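Ribokinase (Thermotoga maritima, PDB 1VM7) probably phosphorylates D-ribose at O-5 with ATP and magnesium, yielding D-ribose 5-phosphate, as a homodimeric kinase of the PfkB family. Local coordinates at residues A284-V289 and E305-N310; A265-E270 and V278-A283; K192-L197 and G203-V208; K210-F215 and L233-N238; R70-I75 and E131-N136. All coordinates share one frame; numbering follows the deposited sequence.

Interaction 1. Residues A284-V289 and E305-N310; sequences AAAISV and EAFLKN
Ala284 O takes two amides of its own helix, Ser288 N at 3.1 Å and, more weakly, Ile287 N at 3.3 Å, and the second of these belongs to the residue that packs against Phe307. These bonds belong to helix 274-288, which packs here against the C-terminal helix 301-309; the two backbones are nearest at Ile287 and Phe307, 8.0 Å from CA to CA. Phe307 carries its CG anti to the backbone N (chi1 -163°), which sends the ring across to the other helix. Ile287 lies over one face of it. Ile287 CG1 stands 4.0 Å from Phe307 CD1, offset toward the rim of the ring, while Ile287 CD1 runs on in the opposite sense to the phenylalanine and reaches Phe307 CB at 3.9 Å. One residue earlier, Ala286 CB approaches Phe307 CE2 obliquely at 4.4 Å. An alanine in place of Ile287 would lack both CG1 and CD1 and would probably leave that part of the ring face without its cover, so that Phe307 could shift against the helix. Other residues finish the ring's surroundings: Phe246 meets it with its plane steeply inclined, and Val248 and Ala283 touch it as well. Ser288, beside Ile287 in sequence, is a predicted potassium ligand, as is Arg291 a few residues on. The contact itself is built of carbon alone, so its cohesion is consistent with dispersion and the burial of apolar surface, with shape rather than bond direction fixing how the C-terminal helix docks.

Interaction 2. Residues A265-E270 and V278-A283; sequences AVALSE and VIFGTA
Phe280, Ala267 and Val266 make up nearly all of this contact, with the ring of Phe280 as its centre. From helix 274-288 the phenylalanine extends CG anti to its backbone N (chi1 -178°), which carries the ring to helix 256-269. There Ala267 CB lies 4.0 Å from Phe280 CD2 and 4.1 Å from Phe280 CB, so the methyl nestles where the ring joins its stem. Farther out along the ring, Val266 CG1 comes obliquely to within 4.2 Å of Phe280 CE2. The small alanine permits a close approach of the backbones, 6.7 Å between the CA atoms of Ala267 and Phe280. The two are consecutive helices of the PfkB carbohydrate kinase chain, joined by a short connection; the first carries, near its start, Asp258, the predicted proton acceptor, whose side chain is about 12 Å from that of Val266. Within the second helix, Val278 O accepts from Thr282 N and also, at 3.0 Å, from Thr282 OG1, the two donors arriving from opposite faces of the carbonyl plane. Arg301 and Val304 of helix 301-309 also touch Phe280, and Arg301 forms a salt bridge with Glu270 OE1.

Interaction 3. Residues K192-L197 and G203-V208; sequences KEIEAL and GEFLTV
The turn that joins helix 191-202 to helix 208-217 folds back on the first, and Phe205 is the residue with which it does so. Phe205 CG lies anti to the backbone N (chi1 176°), which turns the ring to the helix. There it meets Glu195 in a CH-pi contact: Glu195 CG sits 3.4 Å from the centroid of the Phe205 ring and 13° off the ring normal. The glutamate carboxylate stays near the rim of the ring, the two planes 28° apart. Over the opposite face stands Thr207 N, 4.2 Å above the ring plane, and Val208 CG2 lies at the edge, in plane. The ring is thus sandwiched between the helix and its own turn. Deeper in, Ile194 CG2 meets Phe205 CE1 obliquely at 4.3 Å and Val208 CG2 at 3.8 Å, the isoleucine and valine side chains crossing at about a right angle. A serine at Phe205 would remove the ring and probably leave Glu195 CG without its aromatic partner and the turn free to drift from the helix. Thr207 is the N-cap of the next helix, its OG1 bonded to Lys210 N. Asn190 and Leu227, predicted to bind ATP, lie close to Ile194 and Val208 respectively. The stem of Glu195 supplies CH-pi and dispersion contact, its carboxylate kept at the partly exposed side; the inner part is mainly apolar.

Interaction 4. Residues K210-F215 and L233-N238; sequences KAAEKF and LLVNKN
Lys210, on the outer side of helix 208-217, reaches one turn onward to Glu213, itself a neighbour of Val235, and its NZ lies 2.9 Å from Glu213 OE1 in a salt bridge whose hydrogen bond is weak. Ala211 packs instead on Ile194 and Ser198 of helix 191-202. Ala212 makes the main contact with strand 232-236: its CB points at Val235 and lies 3.7 Å from Val235 CG2 and 3.8 Å from Val235 CB. With CG1 anti to its backbone N (chi1 180°) and CG2 beside that N, the valine puts both branches round the one methyl, CG1 being 4.0 Å from Ala212 CB. Glu213 adds a looser contact at the outer border, its CG 4.4 Å from Val235 CG1, so that its aliphatic stem skirts the valine while the carboxylate turns to Lys210. Lys214 leans on Phe202, and Phe215 turns into the interior, where its ring meets that of Phe202 edge-to-face. The helix packs on one face of the large sheet: Val235 is paired through its backbone with Val223 of strand 222-226, which Ala212 also touches, and Lys240 of strand 239-243 lies against the valine from the sheet's border.

Interaction 5. Residues R70-I75 and E131-N136; sequences RFVTCI and ELIDWN
Strand 69-75 runs past a segment that passes from a 3-10 turn at 131-132 into helix 135-138, the backbones coming nearest at Val72 and Ile133, 7.7 Å between CA atoms. An inverse gamma turn is centred on Asp134, which also N-caps that helix through OD1 to the amide of Thr137. Two apolar pairs span the gap. Val72 CG1 and Ile133 CD1 stand 4.1 Å apart, their side chains meeting at a slant; although the CB of Ile133 does not point at the strand, the far end of the chain bends back to it. Farther along, Cys74 SG lies 3.7 Å from Leu132 CD1; a first torsion of -85° sets the sulfur beside the backbone N, where it meets the leucine. The other branch of the isoleucine serves a different neighbour: Ile133 CG2 sits 3.5 Å above the plane of the Trp135 ring, over its centre, and that ring also takes part in a cation-pi contact with Arg161. Ile97 of strand 93-98 touches both Val72 and Leu132, adding to the apolar patch on this face of the large sheet. With a thiol and branched aliphatic groups as the partners, the attachment of segment 131-136 to the strand rests on van der Waals contact, and Ile133 links the strand to the tryptophan.

The five contacts fall into two touching pairs and one distant member. Interactions 1 and 2 share helix 274-288, their centres 11 Å apart, and Leu308 CD2 lies 3.6 Å from Ala283 CB where they join. Interactions 3 and 4, 12 Å apart between centres, use the successive helices 191-202 and 208-217; Leu197 CB to Phe215 CZ is 3.6 Å. The pairs approach each other between interactions 2 and 4, whose nearest atoms are about 5 Å apart. Interaction 5 reaches the same sheet as interaction 4, yet their centres are 31 Å apart. Interaction 3 borders predicted ATP-binding residues and interaction 1 includes Ser288, a predicted potassium ligand, whereas Val72 of interaction 5 is about 10 Å from Gly54, predicted to bind substrate.

Interaction 1. Residues A284-V289 and E305-N310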
# COMPACT_ATOMS: atom_id res chain seq x y z
N ALA A 284 -10.31 27.62 12.52
CA ALA A 284 -10.56 26.24 12.15
C ALA A 284 -9.27 25.45 11.92
O ALA A 284 -9.14 24.32 12.42
CB ALA A 284 -11.42 26.19 10.88
N ALA A 285 -8.33 26.04 11.17
CA ALA A 285 -7.01 25.46 10.98
C ALA A 285 -6.34 25.24 12.32
O ALA A 285 -5.77 24.19 12.56
CB ALA A 285 -6.15 26.36 10.14
N ALA A 286 -6.39 26.25 13.17
CA ALA A 286 -5.69 26.24 14.44
C ALA A 286 -6.17 25.10 15.35
O ALA A 286 -5.42 24.57 16.16
CB ALA A 286 -5.91 27.57 15.16
N ILE A 287 -7.46 24.79 15.27
CA ILE A 287 -8.01 23.68 16.06
C ILE A 287 -7.53 22.37 15.44
O ILE A 287 -7.17 21.43 16.16
CB ILE A 287 -9.56 23.65 16.10
CG1 ILE A 287 -10.14 24.90 16.75
CG2 ILE A 287 -10.07 22.39 16.84
CD1 ILE A 287 -11.64 25.06 16.53
N SER A 288 -7.52 22.30 14.12
CA SER A 288 -7.08 21.08 13.44
C SER A 288 -5.63 20.69 13.81
O SER A 288 -5.37 19.53 14.03
CB SER A 288 -7.27 21.21 11.94
OG SER A 288 -6.33 22.11 11.41
N VAL A 289 -4.71 21.66 13.93
CA VAL A 289 -3.29 21.32 14.16
C VAL A 289 -3.07 20.75 15.55
O VAL A 289 -2.03 20.19 15.87
CB VAL A 289 -2.39 22.49 13.89
CG1 VAL A 289 -2.52 22.90 12.44
CG2 VAL A 289 -2.67 23.65 14.85
N GLU A 305 -16.79 27.80 16.59
CA GLU A 305 -17.49 28.90 17.28
C GLU A 305 -17.07 29.06 18.74
O GLU A 305 -16.92 30.18 19.23
CB GLU A 305 -19.03 28.71 17.22
CG GLU A 305 -19.65 28.70 15.80
CD GLU A 305 -19.60 30.07 15.12
OE1 GLU A 305 -19.86 31.07 15.79
OE2 GLU A 305 -19.32 30.15 13.92
N ALA A 306 -16.88 27.94 19.44
CA ALA A 306 -16.42 27.97 20.83
C ALA A 306 -15.00 28.54 20.92
O ALA A 306 -14.66 29.19 21.90
CB ALA A 306 -16.50 26.57 21.45
N PHE A 307 -14.20 28.30 19.89
CA PHE A 307 -12.86 28.85 19.85
C PHE A 307 -12.89 30.39 19.81
O PHE A 307 -12.24 31.05 20.62
CB PHE A 307 -12.13 28.28 18.64
CG PHE A 307 -10.66 28.45 18.72
CD1 PHE A 307 -9.94 27.71 19.64
CD2 PHE A 307 -10.01 29.36 17.91
CE1 PHE A 307 -8.58 27.85 19.73
CE2 PHE A 307 -8.65 29.52 18.00
CZ PHE A 307 -7.92 28.77 18.91
N LEU A 308 -13.62 30.90 18.83
CA LEU A 308 -13.72 32.31 18.53
C LEU A 308 -14.36 33.09 19.67
O LEU A 308 -13.95 34.20 19.96
CB LEU A 308 -14.57 32.49 17.28
CG LEU A 308 -13.96 31.93 15.98
CD1 LEU A 308 -15.04 31.70 14.95
CD2 LEU A 308 -12.87 32.89 15.44
N LYS A 309 -15.37 32.47 20.31
CA LYS A 309 -16.03 33.05 21.46
C LYS A 309 -15.05 33.16 22.62
O LYS A 309 -14.91 34.21 23.25
CB LYS A 309 -17.25 32.22 21.86
N ASN A 310 -14.34 32.06 22.87
CA ASN A 310 -13.29 31.98 23.90
C ASN A 310 -12.16 33.05 23.83
O ASN A 310 -11.21 32.86 24.79
CB ASN A 310 -12.61 30.58 23.87
CG ASN A 310 -13.12 29.65 24.97
OD1 ASN A 310 -13.28 30.06 26.11
ND2 ASN A 310 -13.35 28.38 24.61

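Interaction 2. Residues A265-E270 and V278-A283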
# COMPACT_ATOMS: atom_id res chain seq x y z
N ALA A 265 -13.85 29.29 2.81
CA ALA A 265 -14.90 29.26 1.81
C ALA A 265 -16.31 29.25 2.45
O ALA A 265 -17.20 29.92 1.95
CB ALA A 265 -14.70 28.07 0.92
N VAL A 266 -16.47 28.48 3.53
CA VAL A 266 -17.71 28.48 4.34
C VAL A 266 -18.08 29.86 4.82
O VAL A 266 -19.23 30.25 4.74
CB VAL A 266 -17.57 27.53 5.60
CG1 VAL A 266 -18.69 27.77 6.63
CG2 VAL A 266 -17.59 26.07 5.16
N ALA A 267 -17.08 30.60 5.31
CA ALA A 267 -17.27 31.97 5.75
C ALA A 267 -17.76 32.89 4.63
O ALA A 267 -18.79 33.56 4.76
CB ALA A 267 -16.00 32.46 6.34
N LEU A 268 -17.07 32.88 3.50
CA LEU A 268 -17.54 33.63 2.34
C LEU A 268 -18.99 33.25 1.99
O LEU A 268 -19.80 34.12 1.72
CB LEU A 268 -16.64 33.37 1.13
CG LEU A 268 -15.15 33.77 1.21
CD1 LEU A 268 -14.45 33.53 -0.12
CD2 LEU A 268 -14.99 35.23 1.63
N SER A 269 -19.29 31.95 2.01
CA SER A 269 -20.61 31.46 1.66
C SER A 269 -21.66 32.07 2.56
O SER A 269 -22.75 32.35 2.11
CB SER A 269 -20.67 29.93 1.74
OG SER A 269 -20.67 29.46 3.08
N GLU A 270 -21.31 32.30 3.83
CA GLU A 270 -22.21 32.91 4.80
C GLU A 270 -22.19 34.44 4.80
O GLU A 270 -22.78 35.07 5.69
CB GLU A 270 -21.87 32.39 6.19
CG GLU A 270 -22.13 30.91 6.33
CD GLU A 270 -21.54 30.32 7.58
OE1 GLU A 270 -21.04 31.08 8.44
OE2 GLU A 270 -21.57 29.09 7.72
N VAL A 278 -10.89 34.99 6.64
CA VAL A 278 -9.53 34.59 7.03
C VAL A 278 -9.48 34.27 8.51
O VAL A 278 -8.89 33.28 8.92
CB VAL A 278 -8.41 35.65 6.76
CG1 VAL A 278 -7.11 35.28 7.51
CG2 VAL A 278 -8.09 35.78 5.28
N ILE A 279 -10.08 35.13 9.33
CA ILE A 279 -10.07 34.88 10.76
C ILE A 279 -10.72 33.52 11.05
O ILE A 279 -10.20 32.70 11.81
CB ILE A 279 -10.83 35.94 11.55
CG1 ILE A 279 -10.24 37.33 11.32
CG2 ILE A 279 -10.84 35.56 13.04
CD1 ILE A 279 -9.15 37.72 12.28
N PHE A 280 -11.88 33.31 10.42
CA PHE A 280 -12.67 32.13 10.66
C PHE A 280 -11.90 30.87 10.27
O PHE A 280 -11.85 29.93 11.04
CB PHE A 280 -13.98 32.21 9.89
CG PHE A 280 -14.88 31.03 10.12
CD1 PHE A 280 -15.69 30.96 11.25
CD2 PHE A 280 -14.91 29.98 9.22
CE1 PHE A 280 -16.52 29.87 11.49
CE2 PHE A 280 -15.75 28.89 9.44
CZ PHE A 280 -16.55 28.84 10.59
N GLY A 281 -11.28 30.90 9.09
CA GLY A 281 -10.46 29.81 8.62
C GLY A 281 -9.23 29.58 9.46
O GLY A 281 -8.79 28.45 9.66
N THR A 282 -8.64 30.67 9.91
CA THR A 282 -7.50 30.62 10.82
C THR A 282 -7.88 29.85 12.10
O THR A 282 -7.12 29.04 12.61
CB THR A 282 -7.01 32.05 11.14
OG1 THR A 282 -6.22 32.52 10.05
CG2 THR A 282 -6.19 32.08 12.40
N ALA A 283 -9.07 30.12 12.62
CA ALA A 283 -9.52 29.48 13.84
C ALA A 283 -9.70 27.99 13.65
O ALA A 283 -9.31 27.18 14.49
CB ALA A 283 -10.84 30.10 14.28

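Interaction 3. Residues K192-L197 and G203-V208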
# COMPACT_ATOMS: atom_id res chain seq x y z
N LYS A 192 6.30 27.52 1.17
CA LYS A 192 7.11 26.77 0.20
C LYS A 192 6.52 26.90 -1.20
O LYS A 192 7.26 27.03 -2.17
CB LYS A 192 7.22 25.29 0.58
CG LYS A 192 8.12 25.06 1.81
CD LYS A 192 9.02 23.81 1.70
CE LYS A 192 10.04 23.76 2.85
NZ LYS A 192 11.37 23.21 2.41
N GLU A 193 5.20 26.86 -1.31
CA GLU A 193 4.57 27.02 -2.60
C GLU A 193 4.77 28.39 -3.23
O GLU A 193 5.10 28.48 -4.41
CB GLU A 193 3.11 26.69 -2.53
CG GLU A 193 2.89 25.20 -2.27
CD GLU A 193 1.51 24.89 -1.73
OE1 GLU A 193 0.78 25.84 -1.42
OE2 GLU A 193 1.19 23.69 -1.63
N ILE A 194 4.61 29.45 -2.46
CA ILE A 194 4.73 30.76 -3.05
C ILE A 194 6.17 30.98 -3.56
O ILE A 194 6.38 31.64 -4.58
CB ILE A 194 4.21 31.91 -2.15
CG1 ILE A 194 3.90 33.14 -3.03
CG2 ILE A 194 5.20 32.26 -1.05
CD1 ILE A 194 3.15 34.28 -2.36
N GLU A 195 7.14 30.38 -2.86
CA GLU A 195 8.53 30.40 -3.26
C GLU A 195 8.72 29.74 -4.62
O GLU A 195 9.31 30.34 -5.55
CB GLU A 195 9.41 29.68 -2.24
CG GLU A 195 9.83 30.54 -1.06
CD GLU A 195 10.71 29.82 -0.04
OE1 GLU A 195 11.95 29.71 -0.29
OE2 GLU A 195 10.17 29.38 1.01
N ALA A 196 8.27 28.49 -4.71
CA ALA A 196 8.38 27.74 -5.94
C ALA A 196 7.69 28.49 -7.08
O ALA A 196 8.26 28.70 -8.16
CB ALA A 196 7.80 26.39 -5.78
N LEU A 197 6.46 28.91 -6.83
CA LEU A 197 5.67 29.66 -7.81
C LEU A 197 6.39 30.93 -8.27
O LEU A 197 6.39 31.25 -9.47
CB LEU A 197 4.31 30.07 -7.25
CG LEU A 197 3.29 28.96 -6.99
CD1 LEU A 197 2.06 29.53 -6.30
CD2 LEU A 197 2.90 28.28 -8.30
N GLY A 203 10.85 34.31 -12.12
CA GLY A 203 12.29 34.13 -12.24
C GLY A 203 13.12 34.35 -10.98
O GLY A 203 14.35 34.29 -11.04
N GLU A 204 12.47 34.62 -9.86
CA GLU A 204 13.16 34.86 -8.60
C GLU A 204 12.16 34.75 -7.49
O GLU A 204 10.95 34.68 -7.74
CB GLU A 204 13.88 36.23 -8.57
CG GLU A 204 13.04 37.45 -8.93
CD GLU A 204 13.72 38.80 -8.63
OE1 GLU A 204 14.97 38.90 -8.53
OE2 GLU A 204 12.96 39.79 -8.50
N PHE A 205 12.67 34.67 -6.27
CA PHE A 205 11.87 34.83 -5.08
C PHE A 205 12.58 35.85 -4.22
O PHE A 205 13.69 35.61 -3.75
CB PHE A 205 11.75 33.53 -4.32
CG PHE A 205 11.02 33.67 -3.03
CD1 PHE A 205 9.66 33.95 -3.02
CD2 PHE A 205 11.70 33.57 -1.82
CE1 PHE A 205 8.98 34.09 -1.85
CE2 PHE A 205 11.00 33.70 -0.62
CZ PHE A 205 9.65 33.96 -0.64
N LEU A 206 11.95 37.00 -4.04
CA LEU A 206 12.44 38.01 -3.11
C LEU A 206 11.80 37.78 -1.75
O LEU A 206 12.45 37.34 -0.81
CB LEU A 206 12.11 39.42 -3.62
CG LEU A 206 12.74 39.87 -4.93
CD1 LEU A 206 12.26 41.29 -5.28
CD2 LEU A 206 14.28 39.79 -4.89
N THR A 207 10.50 38.06 -1.69
CA THR A 207 9.74 37.98 -0.46
C THR A 207 8.38 37.46 -0.80
O THR A 207 7.98 37.41 -1.98
CB THR A 207 9.54 39.37 0.18
OG1 THR A 207 8.55 40.11 -0.55
CG2 THR A 207 10.83 40.15 0.21
N VAL A 208 7.67 37.08 0.24
CA VAL A 208 6.34 36.59 0.12
C VAL A 208 5.38 37.70 -0.35
O VAL A 208 4.53 37.47 -1.21
CB VAL A 208 5.93 35.99 1.45
CG1 VAL A 208 4.45 35.89 1.55
CG2 VAL A 208 6.61 34.63 1.61

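Interaction 4. Residues K210-F215 and L233-N238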
# COMPACT_ATOMS: atom_id res chain seq x y z
N LYS A 210 6.14 40.44 -2.07
CA LYS A 210 6.45 40.83 -3.44
C LYS A 210 5.91 39.85 -4.46
O LYS A 210 5.50 40.25 -5.54
CB LYS A 210 7.95 41.01 -3.64
CG LYS A 210 8.35 41.64 -4.96
CD LYS A 210 8.31 43.18 -4.90
CE LYS A 210 6.90 43.69 -5.23
NZ LYS A 210 7.00 45.16 -5.30
N ALA A 211 5.94 38.56 -4.11
CA ALA A 211 5.43 37.50 -4.98
C ALA A 211 3.90 37.61 -5.10
O ALA A 211 3.32 37.51 -6.20
CB ALA A 211 5.78 36.13 -4.43
N ALA A 212 3.25 37.78 -3.94
CA ALA A 212 1.82 37.91 -3.89
C ALA A 212 1.39 39.07 -4.77
O ALA A 212 0.40 38.95 -5.51
CB ALA A 212 1.35 38.11 -2.48
N GLU A 213 2.15 40.17 -4.70
CA GLU A 213 1.89 41.34 -5.53
C GLU A 213 1.97 41.03 -7.00
O GLU A 213 1.16 41.51 -7.78
CB GLU A 213 2.85 42.46 -5.22
CG GLU A 213 2.43 43.37 -4.09
CD GLU A 213 3.14 44.72 -4.16
OE1 GLU A 213 4.13 44.85 -4.92
OE2 GLU A 213 2.68 45.68 -3.49
N LYS A 214 2.97 40.25 -7.40
CA LYS A 214 3.11 39.92 -8.81
C LYS A 214 1.97 39.08 -9.29
O LYS A 214 1.56 39.21 -10.42
CB LYS A 214 4.42 39.23 -9.09
CG LYS A 214 5.52 40.17 -8.92
CD LYS A 214 6.89 39.63 -9.20
CE LYS A 214 7.86 40.76 -9.08
NZ LYS A 214 7.43 41.94 -9.94
N PHE A 215 1.46 38.20 -8.44
CA PHE A 215 0.30 37.43 -8.83
C PHE A 215 -0.92 38.32 -9.08
O PHE A 215 -1.66 38.11 -10.04
CB PHE A 215 0.00 36.33 -7.83
CG PHE A 215 0.86 35.13 -8.03
CD1 PHE A 215 0.77 34.41 -9.22
CD2 PHE A 215 1.78 34.75 -7.07
CE1 PHE A 215 1.56 33.31 -9.45
CE2 PHE A 215 2.59 33.64 -7.30
CZ PHE A 215 2.48 32.91 -8.49
N LEU A 233 -1.16 35.87 5.35
CA LEU A 233 -1.06 37.16 4.73
C LEU A 233 -2.14 37.28 3.68
O LEU A 233 -2.25 36.40 2.83
CB LEU A 233 0.33 37.30 4.10
CG LEU A 233 0.65 38.61 3.40
CD1 LEU A 233 0.67 39.74 4.40
CD2 LEU A 233 2.00 38.49 2.65
N LEU A 234 -2.93 38.35 3.74
CA LEU A 234 -3.89 38.67 2.68
C LEU A 234 -3.33 39.82 1.88
O LEU A 234 -2.98 40.83 2.45
CB LEU A 234 -5.25 39.06 3.26
CG LEU A 234 -6.35 39.53 2.28
CD1 LEU A 234 -6.61 38.53 1.14
CD2 LEU A 234 -7.65 39.83 3.02
N VAL A 235 -3.26 39.65 0.57
CA VAL A 235 -2.77 40.69 -0.33
C VAL A 235 -3.78 40.89 -1.44
O VAL A 235 -4.13 39.95 -2.16
CB VAL A 235 -1.40 40.30 -0.95
CG1 VAL A 235 -0.87 41.39 -1.91
CG2 VAL A 235 -0.38 40.02 0.15
N ASN A 236 -4.26 42.12 -1.57
CA ASN A 236 -5.06 42.52 -2.72
C ASN A 236 -4.76 43.98 -3.08
O ASN A 236 -3.92 44.61 -2.42
CB ASN A 236 -6.55 42.31 -2.43
CG ASN A 236 -6.91 42.58 -0.97
OD1 ASN A 236 -6.51 43.60 -0.40
ND2 ASN A 236 -7.67 41.68 -0.38
N LYS A 237 -5.40 44.48 -4.13
CA LYS A 237 -5.26 45.90 -4.54
C LYS A 237 -5.36 46.90 -3.39
O LYS A 237 -4.67 47.90 -3.39
CB LYS A 237 -6.27 46.27 -5.64
CG LYS A 237 -7.73 45.92 -5.34
CD LYS A 237 -8.65 47.03 -5.86
CE LYS A 237 -10.12 46.69 -5.69
NZ LYS A 237 -10.94 47.86 -6.16
N ASN A 238 -6.22 46.62 -2.42
CA ASN A 238 -6.56 47.58 -1.38
C ASN A 238 -5.80 47.42 -0.07
O ASN A 238 -5.83 48.33 0.76
CB ASN A 238 -8.08 47.51 -1.08
CG ASN A 238 -8.88 48.53 -1.90

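Interaction 5. Residues R70-I75 and E131-N136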
# COMPACT_ATOMS: atom_id res chain seq x y z
N ARG A 70 -20.74 19.96 -2.45
CA ARG A 70 -20.63 19.44 -3.80
C ARG A 70 -19.15 19.23 -4.08
O ARG A 70 -18.32 20.14 -3.92
CB ARG A 70 -21.27 20.38 -4.79
CG ARG A 70 -22.72 20.58 -4.49
CD ARG A 70 -23.38 21.57 -5.38
NE ARG A 70 -24.79 21.70 -5.01
CZ ARG A 70 -25.77 22.04 -5.85
NH1 ARG A 70 -25.53 22.28 -7.13
NH2 ARG A 70 -27.01 22.13 -5.38
N PHE A 71 -18.80 18.02 -4.45
CA PHE A 71 -17.42 17.64 -4.55
C PHE A 71 -17.30 16.76 -5.76
O PHE A 71 -17.71 15.59 -5.72
CB PHE A 71 -16.99 16.91 -3.29
CG PHE A 71 -15.58 16.37 -3.32
CD1 PHE A 71 -14.55 17.03 -4.03
CD2 PHE A 71 -15.25 15.24 -2.57
CE1 PHE A 71 -13.27 16.56 -4.04
CE2 PHE A 71 -13.93 14.75 -2.56
CZ PHE A 71 -12.94 15.43 -3.31
N VAL A 72 -16.82 17.35 -6.86
CA VAL A 72 -16.57 16.59 -8.07
C VAL A 72 -15.20 15.97 -7.91
O VAL A 72 -14.19 16.66 -7.68
CB VAL A 72 -16.69 17.43 -9.37
CG1 VAL A 72 -16.48 16.54 -10.61
CG2 VAL A 72 -18.08 18.02 -9.43
N THR A 73 -15.20 14.64 -7.96
CA THR A 73 -13.97 13.88 -7.70
C THR A 73 -14.10 12.53 -8.39
O THR A 73 -15.20 12.03 -8.59
CB THR A 73 -13.66 13.68 -6.18
OG1 THR A 73 -12.40 13.03 -6.02
CG2 THR A 73 -14.70 12.82 -5.50
N CYS A 74 -12.97 11.96 -8.79
CA CYS A 74 -12.97 10.65 -9.39
C CYS A 74 -12.44 9.63 -8.41
O CYS A 74 -11.34 9.78 -7.88
CB CYS A 74 -12.13 10.63 -10.66
SG CYS A 74 -13.07 11.15 -12.09
N ILE A 75 -13.22 8.58 -8.20
CA ILE A 75 -12.79 7.47 -7.36
C ILE A 75 -13.02 6.20 -8.14
O ILE A 75 -13.57 6.25 -9.21
CB ILE A 75 -13.52 7.45 -6.01
CG1 ILE A 75 -15.05 7.32 -6.20
CG2 ILE A 75 -13.18 8.73 -5.23
CD1 ILE A 75 -15.82 7.52 -5.00
N GLU A 131 -14.00 16.58 -19.84
CA GLU A 131 -15.17 15.91 -20.40
C GLU A 131 -16.11 15.30 -19.36
O GLU A 131 -17.26 14.99 -19.67
CB GLU A 131 -14.69 14.85 -21.36
CG GLU A 131 -14.00 15.43 -22.61
CD GLU A 131 -12.53 15.76 -22.38
OE1 GLU A 131 -11.96 15.29 -21.36
OE2 GLU A 131 -11.95 16.47 -23.23
N LEU A 132 -15.63 15.09 -18.14
CA LEU A 132 -16.44 14.53 -17.06
C LEU A 132 -17.17 15.59 -16.22
O LEU A 132 -18.03 15.25 -15.43
CB LEU A 132 -15.55 13.71 -16.13
CG LEU A 132 -14.91 12.45 -16.71
CD1 LEU A 132 -14.34 11.62 -15.57
CD2 LEU A 132 -15.94 11.63 -17.46
N ILE A 133 -16.81 16.86 -16.38
CA ILE A 133 -17.38 17.93 -15.59
C ILE A 133 -18.80 18.22 -16.07
O ILE A 133 -19.01 18.57 -17.23
CB ILE A 133 -16.56 19.27 -15.69
CG1 ILE A 133 -15.10 19.10 -15.25
CG2 ILE A 133 -17.23 20.36 -14.84
CD1 ILE A 133 -14.92 18.53 -13.85
N ASP A 134 -19.75 18.07 -15.16
CA ASP A 134 -21.12 18.45 -15.39
C ASP A 134 -21.23 19.96 -15.22
O ASP A 134 -21.51 20.45 -14.12
CB ASP A 134 -21.97 17.75 -14.36
CG ASP A 134 -23.42 17.90 -14.62
OD1 ASP A 134 -23.81 18.88 -15.31
OD2 ASP A 134 -24.15 17.03 -14.11
N TRP A 135 -20.97 20.69 -16.30
CA TRP A 135 -20.90 22.16 -16.26
C TRP A 135 -22.24 22.80 -15.90
O TRP A 135 -22.29 23.85 -15.26
CB TRP A 135 -20.48 22.74 -17.62
CG TRP A 135 -19.09 22.44 -17.97
CD1 TRP A 135 -18.67 21.61 -18.97
CD2 TRP A 135 -17.92 22.93 -17.32
NE1 TRP A 135 -17.29 21.56 -18.98
CE2 TRP A 135 -16.81 22.35 -17.97
CE3 TRP A 135 -17.69 23.79 -16.23
CZ2 TRP A 135 -15.49 22.62 -17.58
CZ3 TRP A 135 -16.39 24.05 -15.84
CH2 TRP A 135 -15.30 23.47 -16.52
N ASN A 136 -23.33 22.21 -16.38
CA ASN A 136 -24.65 22.73 -16.05
C ASN A 136 -24.85 22.68 -14.53
O ASN A 136 -25.23 23.66 -13.91